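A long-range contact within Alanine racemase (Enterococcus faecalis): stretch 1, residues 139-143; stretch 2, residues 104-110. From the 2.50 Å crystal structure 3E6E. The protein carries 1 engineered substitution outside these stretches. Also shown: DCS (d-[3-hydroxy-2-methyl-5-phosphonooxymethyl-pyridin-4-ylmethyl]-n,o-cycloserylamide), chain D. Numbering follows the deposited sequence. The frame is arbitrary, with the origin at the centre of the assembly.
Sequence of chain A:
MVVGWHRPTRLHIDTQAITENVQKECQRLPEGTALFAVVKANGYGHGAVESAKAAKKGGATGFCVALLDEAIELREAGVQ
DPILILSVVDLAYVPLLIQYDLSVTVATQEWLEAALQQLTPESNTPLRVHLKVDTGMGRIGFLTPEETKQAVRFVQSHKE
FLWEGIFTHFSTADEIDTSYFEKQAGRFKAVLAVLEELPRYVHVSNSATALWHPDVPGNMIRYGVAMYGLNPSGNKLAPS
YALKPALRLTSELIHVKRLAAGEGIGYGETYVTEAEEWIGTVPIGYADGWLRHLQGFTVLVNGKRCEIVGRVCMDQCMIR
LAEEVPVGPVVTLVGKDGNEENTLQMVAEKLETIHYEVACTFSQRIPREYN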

# COMPACT_ATOMS: atom_id res chain seq x y z
N ARG A 139 8.39 17.35 14.97
CA ARG A 139 8.69 16.93 13.61
C ARG A 139 9.31 18.08 12.80
O ARG A 139 10.37 17.91 12.22
CB ARG A 139 7.43 16.40 12.92
CG ARG A 139 6.30 17.39 12.92
CD ARG A 139 5.48 17.25 11.66
NE ARG A 139 4.81 15.97 11.58
CZ ARG A 139 3.54 15.84 11.23
NH1 ARG A 139 2.83 16.92 10.93
NH2 ARG A 139 2.98 14.63 11.19
N ILE A 140 8.64 19.23 12.75
CA ILE A 140 9.15 20.41 12.03
C ILE A 140 8.62 21.69 12.65
O ILE A 140 7.57 21.69 13.30
CB ILE A 140 8.73 20.45 10.55
CG1 ILE A 140 7.20 20.41 10.45
CG2 ILE A 140 9.41 19.36 9.76
CD1 ILE A 140 6.67 20.77 9.07
N GLY A 141 9.34 22.79 12.41
CA GLY A 141 8.91 24.08 12.93
C GLY A 141 9.89 24.80 13.83
O GLY A 141 10.86 24.21 14.32
N PHE A 142 9.63 26.09 14.05
CA PHE A 142 10.46 26.92 14.91
C PHE A 142 10.19 26.54 16.35
O PHE A 142 9.03 26.44 16.76
CB PHE A 142 10.13 28.41 14.72
CG PHE A 142 10.39 28.93 13.33
CD1 PHE A 142 9.33 29.19 12.46
CD2 PHE A 142 11.69 29.11 12.87
CE1 PHE A 142 9.57 29.62 11.16
CE2 PHE A 142 11.94 29.54 11.57
CZ PHE A 142 10.88 29.80 10.71
N LEU A 143 11.27 26.33 17.11
CA LEU A 143 11.14 25.95 18.51
C LEU A 143 10.80 27.07 19.50
O LEU A 143 10.04 26.84 20.44
CB LEU A 143 12.42 25.23 18.96
CG LEU A 143 12.62 23.80 18.43
CD1 LEU A 143 12.61 23.80 16.92
CD2 LEU A 143 13.93 23.25 18.94
N1 DCS D . -2.49 19.24 10.06
C2 DCS D . -1.18 18.70 9.88
C2A DCS D . 0.05 19.59 9.98
C3 DCS D . -1.07 17.33 9.63
O3 DCS D . 0.14 16.74 9.45
C4 DCS D . -2.28 16.53 9.55
C4A DCS D . -2.18 15.04 9.29
C5 DCS D . -3.58 17.19 9.75
C6 DCS D . -3.65 18.51 9.99
C5A DCS D . -4.89 16.44 9.69
O4P DCS D . -4.96 15.55 10.81
P DCS D . -6.17 14.57 11.14
O1P DCS D . -7.33 15.41 11.36
O2P DCS D . -6.36 13.66 10.01
O3P DCS D . -5.82 13.84 12.35
N DCS D . -1.33 14.38 10.35
CA DCS D . -1.09 12.99 10.32
C DCS D . 0.13 12.37 9.91
O DCS D . 1.24 13.02 9.46
ND DCS D . 0.00 11.08 10.05
OG DCS D . -1.26 10.81 10.53
CB DCS D . -1.92 11.97 10.69
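Stretch 2 104-110: VTVATQE

Stretch 1 has no regular helix or strand, whereas stretch 2 runs through three kinds of backbone in seven residues. Val 104 to Val 106 form the end of a strand that begins earlier in the chain, Ala 107 and Thr 108 link the strand to the helix without regular structure, and Gln 109 and Glu 110 open a helix that continues beyond the stretch. Thr 108 occupies the N-cap position, although its side chain makes no capping bond. Taken end to end, the touching parts, Ile 140 to Phe 142 and Thr 105 to Gln 109, run 48° apart, so the two segments share a general direction but lie obliquely. They come together where the strand ends: the CA atoms of Gly 141 and Ala 107 are 4.1 Å apart. No hydrogen bond links the two stretches, and the 270 Å² buried between them comes from packing alone.

At this point the methyl group of Ala 107 rests on the backbone of stretch 1, its CB lying 3.1 Å from Gly 141 N. The same CB is 4.2 Å from Ile 140 C and 4.2 Å from Ile 140 CB. Gly 141 adopts phi/psi angles of 122°/165°, at which a CB would be jammed against the carbonyl O of Ile 140; the backbone by itself therefore calls for glycine here. Farther back along the strand, Thr 105 points its CA-to-CB bond toward stretch 1, and its CG2 methyl lies 4.3 Å from Ile 140 CD1.

Phe 142 contributes the largest covered area, 83 Å². Its CA-to-CB bond points sideways, but with chi1 in the m well the end of the side chain comes nearer to stretch 2, and the ring packs along the backbone from Val 106 to Gln 109. Ala 107 C lies over one face, 3.7 Å from Phe 142 CZ, while Gln 109 N is at the ring edge, 3.6 Å from Phe 142 CE2. The closest approach of the ring is from Phe 142 CE2 to Thr 108 CA, at 3.4 Å, and Phe 142 CE1 lies 3.6 Å from Val 106 O. A looser apolar contact joins Phe 142 CZ to Val 106 CG2 at 4.4 Å. The aromatic side chain thus spans the passage from strand to helix.

Arg 139 takes no part in this packing. Its guanidinium instead binds DCS, with a hydrogen bond from Arg 139 NH1 to DCS O3 (3.1 Å) and a weak one from Arg 139 NH2 to DCS O (2.9 Å).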

# COMPACT_ATOMS: atom_id res chain seq x y z
N VAL A 104 2.95 27.55 1.08
CA VAL A 104 3.96 26.62 1.56
C VAL A 104 4.26 26.77 3.04
O VAL A 104 4.10 27.85 3.61
CB VAL A 104 5.30 26.79 0.81
CG1 VAL A 104 5.08 26.67 -0.69
CG2 VAL A 104 5.91 28.14 1.15
N THR A 105 4.71 25.68 3.64
CA THR A 105 5.07 25.70 5.05
C THR A 105 6.54 26.04 5.10
O THR A 105 7.29 25.72 4.19
CB THR A 105 4.82 24.32 5.69
OG1 THR A 105 3.43 23.98 5.56
CG2 THR A 105 5.21 24.33 7.16
N VAL A 106 6.95 26.73 6.16
CA VAL A 106 8.35 27.10 6.33
C VAL A 106 8.69 26.93 7.80
O VAL A 106 8.02 27.48 8.67
CB VAL A 106 8.61 28.57 5.87
CG1 VAL A 106 7.49 29.46 6.32
CG2 VAL A 106 9.92 29.06 6.43
N ALA A 107 9.72 26.14 8.08
CA ALA A 107 10.10 25.87 9.46
C ALA A 107 11.52 26.28 9.83
O ALA A 107 12.06 25.83 10.85
CB ALA A 107 9.90 24.39 9.76
N THR A 108 12.14 27.12 9.02
CA THR A 108 13.49 27.59 9.30
C THR A 108 13.78 28.94 8.66
O THR A 108 13.18 29.31 7.65
CB THR A 108 14.55 26.59 8.84
OG1 THR A 108 14.19 26.06 7.56
CG2 THR A 108 14.69 25.46 9.85
N GLN A 109 14.71 29.68 9.25
CA GLN A 109 15.10 31.00 8.76
C GLN A 109 15.93 30.80 7.52
O GLN A 109 15.74 31.49 6.52
CB GLN A 109 15.92 31.73 9.83
CG GLN A 109 16.28 33.19 9.53
CD GLN A 109 15.06 34.08 9.40
OE1 GLN A 109 14.22 34.14 10.30
NE2 GLN A 109 14.97 34.78 8.27
N GLU A 110 16.85 29.85 7.59
CA GLU A 110 17.72 29.55 6.46
C GLU A 110 16.94 29.48 5.14
O GLU A 110 17.27 30.19 4.18
CB GLU A 110 18.49 28.24 6.72
CG GLU A 110 17.83 27.26 7.71
CD GLU A 110 18.12 27.57 9.18
OE1 GLU A 110 17.39 28.38 9.80
OE2 GLU A 110 19.09 26.99 9.73